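Local structure of protein Ves (5V00) at residues 116-127 with 185-193. The protein is a bicupin protein, HutD, involved in histidine utilization, whose precise molecular function is unknown. Residues are numbered along the deposited sequence; the frame is centred on the assembly and turned at random.
Sequences FNLIYSPERYHA and CLIELTQRG. With FMT (formic acid), chain I.
In this bicupin, the chain passes between two antiparallel sheets at residues 121-124: strand 116-120 belongs to one sheet, whereas 125-127 begins the edge strand of the other and pairs there with the C-terminal strand 185-191. Here His126 and Thr190 form an antiparallel hydrogen-bonded pair. His126 N donates to Thr190 O (2.8 Å) in the carbonyl plane, while the return bond, from Thr190 N to His126 O (3.1 Å), meets the acceptor from above its carbonyl plane. Past the end of the strand, Arg192 N continues the pairing with Arg124 O (2.8 Å).

The Arg192 side chain then runs over the turn, CD packing against Pro122 O and Glu123 O. A bend at chi3 (53°) turns its guanidinium flat onto the imidazole of His126, centres 4.2 Å apart and planes 18° from parallel. NH1 also donates to a water that itself donates to Pro122 O and Tyr125 O, so the stacked group is tied to the turn. On the other face of the pairing, Tyr125 and Gln191 point the same way; Gln191 CA lies over the phenol ring and its CG reaches Tyr125 OH (3.4 Å). Trp47 meets this tyrosine edge-to-face. Within the same sheet, the non-hydrogen-bonded pair Ala127-Leu189 brings Ala127 CB against Leu189 CD2 (3.9 Å).

Between the sheets the contact becomes apolar. Phe116, its CG anti to the backbone N (chi1 176°), extends toward 185-191 and puts CE2 against Ile187 CD1 (3.7 Å) and Cys185 SG (3.9 Å), both oblique to the ring. Leu118 CD2 approaches Ile187 CG2 more loosely, as does Tyr120 CB Leu189 CD2. Hydrophobic side chains thus join the two facing sheets, while backbone bonds, the water and the arginine-histidine stack fasten the C-terminal end to the turn; the nearby cation would probably disfavour protonation of His126.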
ATOM      1  N   PHE B 116       8.297   1.214  15.371  1.00 22.03           N
ATOM      2  CA  PHE B 116       6.986   0.958  14.702  1.00 20.88           C
ATOM      3  C   PHE B 116       6.002   1.940  15.228  1.00 22.12           C
ATOM      4  O   PHE B 116       5.792   2.034  16.454  1.00 21.52           O
ATOM      5  CB  PHE B 116       6.579  -0.498  14.964  1.00 20.63           C
ATOM      6  CG  PHE B 116       5.251  -0.851  14.432  1.00 18.90           C
ATOM      7  CD1 PHE B 116       5.016  -0.849  13.067  1.00 18.80           C
ATOM      8  CD2 PHE B 116       4.251  -1.215  15.289  1.00 19.77           C
ATOM      9  CE1 PHE B 116       3.757  -1.236  12.602  1.00 18.65           C
ATOM     10  CE2 PHE B 116       2.964  -1.568  14.823  1.00 21.75           C
ATOM     11  CZ  PHE B 116       2.756  -1.643  13.439  1.00 20.60           C
ATOM     12  N   ASN B 117       5.430   2.783  14.338  1.00 20.07           N
ATOM     13  CA  ASN B 117       4.577   3.890  14.705  1.00 19.72           C
ATOM     14  C   ASN B 117       3.122   3.733  14.286  1.00 21.70           C
ATOM     15  O   ASN B 117       2.861   3.571  13.078  1.00 22.15           O
ATOM     16  CB  ASN B 117       5.066   5.161  13.996  1.00 22.44           C
ATOM     17  CG  ASN B 117       6.364   5.794  14.641  1.00 27.57           C
ATOM     18  OD1 ASN B 117       6.940   5.284  15.610  1.00 25.92           O
ATOM     19  ND2 ASN B 117       6.808   6.930  14.073  1.00 28.09           N
ATOM     20  N   LEU B 118       2.212   3.799  15.250  1.00 19.56           N
ATOM     21  CA  LEU B 118       0.796   4.015  14.992  1.00 20.82           C
ATOM     22  C   LEU B 118       0.439   5.419  15.360  1.00 23.79           C
ATOM     23  O   LEU B 118       0.752   5.890  16.492  1.00 21.16           O
ATOM     24  CB  LEU B 118      -0.063   3.056  15.800  1.00 19.86           C
ATOM     25  CG  LEU B 118      -1.513   3.280  15.870  1.00 20.07           C
ATOM     26  CD1 LEU B 118      -2.115   3.123  14.482  1.00 22.89           C
ATOM     27  CD2 LEU B 118      -2.176   2.353  16.834  1.00 22.42           C
ATOM     28  N   ILE B 119      -0.280   6.116  14.494  1.00 19.60           N
ATOM     29  CA  ILE B 119      -0.929   7.351  14.897  1.00 20.18           C
ATOM     30  C   ILE B 119      -2.365   7.362  14.409  1.00 25.67           C
ATOM     31  O   ILE B 119      -2.639   6.898  13.259  1.00 23.88           O
ATOM     32  CB  ILE B 119      -0.143   8.542  14.380  1.00 22.09           C
ATOM     33  CG1 ILE B 119      -0.783   9.870  14.794  1.00 22.89           C
ATOM     34  CG2 ILE B 119      -0.004   8.520  12.852  1.00 24.97           C
ATOM     35  CD1 ILE B 119       0.122  11.052  14.521  1.00 24.21           C
ATOM     36  N   TYR B 120      -3.278   7.809  15.251  1.00 22.02           N
ATOM     37  CA  TYR B 120      -4.699   7.891  14.838  1.00 21.82           C
ATOM     38  C   TYR B 120      -5.400   9.051  15.477  1.00 25.02           C
ATOM     39  O   TYR B 120      -4.994   9.526  16.540  1.00 23.01           O
ATOM     40  CB  TYR B 120      -5.458   6.590  15.152  1.00 20.61           C
ATOM     41  CG  TYR B 120      -5.661   6.319  16.617  1.00 19.06           C
ATOM     42  CD1 TYR B 120      -4.691   5.683  17.401  1.00 19.31           C
ATOM     43  CD2 TYR B 120      -6.816   6.675  17.223  1.00 18.70           C
ATOM     44  CE1 TYR B 120      -4.843   5.568  18.772  1.00 21.41           C
ATOM     45  CE2 TYR B 120      -7.048   6.453  18.568  1.00 19.63           C
ATOM     46  CZ  TYR B 120      -6.023   5.895  19.356  1.00 21.33           C
ATOM     47  OH  TYR B 120      -6.206   5.714  20.699  1.00 21.06           O
ATOM     48  N   SER B 121      -6.501   9.460  14.858  1.00 21.99           N
ATOM     49  CA  SER B 121      -7.418  10.495  15.397  1.00 20.70           C
ATOM     50  C   SER B 121      -8.446   9.850  16.289  1.00 22.36           C
ATOM     51  O   SER B 121      -9.297   9.090  15.804  1.00 22.24           O
ATOM     52  CB  SER B 121      -8.157  11.229  14.243  1.00 22.50           C
ATOM     53  OG  SER B 121      -9.242  11.902  14.778  1.00 25.09           O
ATOM     54  N   PRO B 122      -8.451  10.160  17.606  1.00 23.11           N
ATOM     55  CA  PRO B 122      -9.433   9.582  18.465  1.00 23.48           C
ATOM     56  C   PRO B 122     -10.870  10.035  18.188  1.00 24.93           C
ATOM     57  O   PRO B 122     -11.823   9.352  18.523  1.00 24.45           O
ATOM     58  CB  PRO B 122      -8.988  10.012  19.878  1.00 27.16           C
ATOM     59  CG  PRO B 122      -7.589  10.363  19.746  1.00 29.64           C
ATOM     60  CD  PRO B 122      -7.376  10.876  18.360  1.00 24.88           C
ATOM     61  N   GLU B 123     -10.999  11.196  17.558  1.00 26.01           N
ATOM     62  CA  GLU B 123     -12.304  11.686  17.152  0.52 27.44           C
ATOM     63  C   GLU B 123     -12.860  10.816  16.039  1.00 26.41           C
ATOM     64  O   GLU B 123     -14.052  10.611  16.002  1.00 28.11           O
ATOM     65  CB  GLU B 123     -12.162  13.134  16.661  0.52 32.36           C
ATOM     66  CG  GLU B 123     -13.438  13.806  16.228  0.52 38.18           C
ATOM     67  CD  GLU B 123     -13.255  15.313  16.054  0.52 42.60           C
ATOM     68  OE1 GLU B 123     -14.209  15.926  15.534  0.52 46.68           O
ATOM     69  OE2 GLU B 123     -12.178  15.861  16.400  0.52 45.43           O
ATOM     70  N   ARG B 124     -12.001  10.293  15.181  1.00 22.29           N
ATOM     71  CA  ARG B 124     -12.461   9.563  14.026  1.00 25.66           C
ATOM     72  C   ARG B 124     -12.392   8.013  14.124  1.00 27.44           C
ATOM     73  O   ARG B 124     -13.134   7.334  13.406  1.00 24.35           O
ATOM     74  CB  ARG B 124     -11.733  10.046  12.845  1.00 27.87           C
ATOM     75  CG  ARG B 124     -12.099  11.476  12.503  1.00 33.19           C
ATOM     76  CD  ARG B 124     -11.452  11.932  11.238  1.00 35.82           C
ATOM     77  NE  ARG B 124     -10.107  12.420  11.342  1.00 39.67           N
ATOM     78  CZ  ARG B 124      -9.694  13.577  11.912  1.00 52.32           C
ATOM     79  NH1 ARG B 124     -10.545  14.394  12.557  1.00 52.98           N
ATOM     80  NH2 ARG B 124      -8.380  13.914  11.865  1.00 43.66           N
ATOM     81  N   TYR B 125     -11.518   7.475  14.981  1.00 22.42           N
ATOM     82  CA  TYR B 125     -11.313   6.027  15.060  1.00 20.19           C
ATOM     83  C   TYR B 125     -11.266   5.505  16.470  1.00 23.28           C
ATOM     84  O   TYR B 125     -10.646   6.084  17.362  1.00 21.24           O
ATOM     85  CB  TYR B 125      -9.997   5.641  14.391  1.00 22.30           C
ATOM     86  CG  TYR B 125     -10.140   5.640  12.917  1.00 21.86           C
ATOM     87  CD1 TYR B 125     -10.037   6.825  12.151  1.00 22.66           C
ATOM     88  CD2 TYR B 125     -10.483   4.445  12.268  1.00 23.43           C
ATOM     89  CE1 TYR B 125     -10.211   6.790  10.755  1.00 23.91           C
ATOM     90  CE2 TYR B 125     -10.702   4.416  10.887  1.00 24.63           C
ATOM     91  CZ  TYR B 125     -10.579   5.605  10.143  1.00 25.97           C
ATOM     92  OH  TYR B 125     -10.765   5.646   8.771  1.00 27.19           O
ATOM     93  N   HIS B 126     -11.879   4.356  16.650  1.00 19.17           N
ATOM     94  CA  HIS B 126     -11.570   3.453  17.740  1.00 20.17           C
ATOM     95  C   HIS B 126     -10.322   2.655  17.396  1.00 22.77           C
ATOM     96  O   HIS B 126     -10.063   2.414  16.185  1.00 20.48           O
ATOM     97  CB  HIS B 126     -12.692   2.539  18.056  1.00 21.28           C
ATOM     98  CG  HIS B 126     -13.731   3.156  18.944  1.00 24.47           C
ATOM     99  ND1 HIS B 126     -13.461   3.391  20.289  1.00 28.07           N
ATOM    100  CD2 HIS B 126     -15.020   3.518  18.735  1.00 22.63           C
ATOM    101  CE1 HIS B 126     -14.519   3.963  20.843  1.00 26.86           C
ATOM    102  NE2 HIS B 126     -15.467   4.072  19.932  1.00 23.76           N
ATOM    103  N   ALA B 127      -9.544   2.260  18.396  1.00 19.53           N
ATOM    104  CA  ALA B 127      -8.240   1.641  18.183  1.00 20.58           C
ATOM    105  C   ALA B 127      -7.956   0.623  19.277  1.00 21.00           C
ATOM    106  O   ALA B 127      -8.359   0.779  20.448  1.00 19.52           O
ATOM    107  CB  ALA B 127      -7.117   2.700  18.169  1.00 22.07           C
ATOM    108  N   CYS B 185       2.653  -7.537  16.179  1.00 16.95           N
ATOM    109  CA  CYS B 185       1.776  -6.554  16.758  1.00 17.84           C
ATOM    110  C   CYS B 185       0.412  -6.609  16.082  1.00 19.48           C
ATOM    111  O   CYS B 185       0.317  -6.663  14.830  1.00 18.64           O
ATOM    112  CB  CYS B 185       2.362  -5.137  16.657  1.00 18.79           C
ATOM    113  SG  CYS B 185       1.423  -3.883  17.571  1.00 17.68           S
ATOM    114  N   LEU B 186      -0.617  -6.714  16.870  1.00 15.89           N
ATOM    115  CA  LEU B 186      -2.018  -6.762  16.432  1.00 17.14           C
ATOM    116  C   LEU B 186      -2.654  -5.396  16.605  1.00 18.31           C
ATOM    117  O   LEU B 186      -2.706  -4.880  17.725  1.00 19.07           O
ATOM    118  CB  LEU B 186      -2.847  -7.781  17.244  1.00 16.91           C
ATOM    119  CG  LEU B 186      -2.335  -9.214  17.235  1.00 18.65           C
ATOM    120  CD1 LEU B 186      -3.218 -10.042  18.122  1.00 22.30           C
ATOM    121  CD2 LEU B 186      -2.151  -9.810  15.845  1.00 19.97           C
ATOM    122  N   ILE B 187      -3.133  -4.757  15.537  1.00 16.08           N
ATOM    123  CA  ILE B 187      -3.822  -3.485  15.622  1.00 17.03           C
ATOM    124  C   ILE B 187      -5.217  -3.595  15.024  1.00 19.59           C
ATOM    125  O   ILE B 187      -5.391  -4.219  13.955  1.00 18.04           O
ATOM    126  CB  ILE B 187      -3.029  -2.368  14.952  1.00 17.37           C
ATOM    127  CG1 ILE B 187      -1.680  -2.186  15.685  1.00 20.26           C
ATOM    128  CG2 ILE B 187      -3.781  -1.085  14.815  1.00 19.30           C
ATOM    129  CD1 ILE B 187      -0.720  -1.277  15.006  1.00 22.95           C
ATOM    130  N   GLU B 188      -6.196  -2.993  15.647  1.00 17.21           N
ATOM    131  CA  GLU B 188      -7.521  -2.998  15.172  1.00 15.88           C
ATOM    132  C   GLU B 188      -8.074  -1.551  15.164  1.00 20.54           C
ATOM    133  O   GLU B 188      -7.921  -0.798  16.137  1.00 21.68           O
ATOM    134  CB  GLU B 188      -8.428  -3.844  16.011  1.00 18.24           C
ATOM    135  CG  GLU B 188      -8.052  -5.301  16.027  1.00 19.03           C
ATOM    136  CD  GLU B 188      -8.999  -6.185  16.904  1.00 21.29           C
ATOM    137  OE1 GLU B 188     -10.108  -5.800  17.249  1.00 26.61           O
ATOM    138  OE2 GLU B 188      -8.588  -7.233  17.198  1.00 34.57           O
ATOM    139  N   LEU B 189      -8.682  -1.184  14.068  1.00 17.67           N
ATOM    140  CA  LEU B 189      -9.168   0.196  13.867  1.00 17.13           C
ATOM    141  C   LEU B 189     -10.552   0.158  13.284  1.00 21.37           C
ATOM    142  O   LEU B 189     -10.819  -0.598  12.327  1.00 20.82           O
ATOM    143  CB  LEU B 189      -8.205   0.955  12.985  1.00 19.53           C
ATOM    144  CG  LEU B 189      -6.804   1.182  13.567  1.00 21.51           C
ATOM    145  CD1 LEU B 189      -5.820   1.262  12.492  1.00 23.63           C
ATOM    146  CD2 LEU B 189      -6.855   2.538  14.299  1.00 24.97           C
ATOM    147  N   THR B 190     -11.412   1.008  13.805  1.00 20.09           N
ATOM    148  CA  THR B 190     -12.821   1.144  13.347  1.00 20.03           C
ATOM    149  C   THR B 190     -13.253   2.618  13.350  1.00 22.72           C
ATOM    150  O   THR B 190     -13.091   3.307  14.346  1.00 20.12           O
ATOM    151  CB  THR B 190     -13.741   0.330  14.255  1.00 23.83           C
ATOM    152  OG1 THR B 190     -13.371  -1.050  14.171  1.00 23.26           O
ATOM    153  CG2 THR B 190     -15.159   0.489  13.874  1.00 26.49           C
ATOM    154  N   GLN B 191     -13.839   3.062  12.238  1.00 22.68           N
ATOM    155  CA  GLN B 191     -14.353   4.410  12.118  1.00 26.91           C
ATOM    156  C   GLN B 191     -15.442   4.617  13.128  1.00 30.95           C
ATOM    157  O   GLN B 191     -16.234   3.711  13.455  1.00 32.23           O
ATOM    158  CB  GLN B 191     -14.975   4.611  10.747  1.00 30.19           C
ATOM    159  CG  GLN B 191     -14.015   5.011   9.726  1.00 39.96           C
ATOM    160  CD  GLN B 191     -14.737   5.571   8.491  1.00 49.27           C
ATOM    161  OE1 GLN B 191     -14.730   6.774   8.239  1.00 50.66           O
ATOM    162  NE2 GLN B 191     -15.422   4.700   7.796  1.00 55.67           N
ATOM    163  N   ARG B 192     -15.475   5.786  13.737  1.00 26.77           N
ATOM    164  CA  ARG B 192     -16.515   6.072  14.691  1.00 33.88           C
ATOM    165  C   ARG B 192     -17.624   6.758  13.888  1.00 43.10           C
ATOM    166  O   ARG B 192     -17.353   7.421  12.863  1.00 45.73           O
ATOM    167  CB  ARG B 192     -16.058   7.018  15.783  1.00 35.73           C
ATOM    168  CG  ARG B 192     -14.910   6.532  16.533  1.00 32.55           C
ATOM    169  CD  ARG B 192     -14.436   7.414  17.652  1.00 31.67           C
ATOM    170  NE  ARG B 192     -15.527   7.765  18.582  1.00 34.26           N
ATOM    171  CZ  ARG B 192     -15.478   7.654  19.912  1.00 42.29           C
ATOM    172  NH1 ARG B 192     -14.402   7.183  20.575  1.00 41.87           N
ATOM    173  NH2 ARG B 192     -16.528   8.062  20.615  1.00 45.61           N
ATOM    174  N   GLY B 193     -18.846   6.578  14.385  1.00 53.72           N
ATOM    175  CA  GLY B 193     -20.075   6.659  13.577  1.00 64.30           C
ATOM    176  C   GLY B 193     -20.211   7.934  12.774  1.00 75.61           C
ATOM    177  O   GLY B 193     -19.780   9.026  13.198  1.00 74.88           O
ATOM    178  OXT GLY B 193     -20.757   7.873  11.666  1.00 93.75           O
TER
HETATM  179  C   FMT I 201       9.002  10.261  15.416  1.00 32.62           C
HETATM  180  O1  FMT I 201       8.562   9.084  15.510  1.00 26.89           O
HETATM  181  O2  FMT I 201       8.135  11.300  15.333  1.00 28.97           O
HETATM  182  O   HOH W   1     -11.448   6.898  19.744  1.00 27.93           O
HETATM  183  O   HOH W   2     -14.697   8.494  11.423  1.00 48.08           O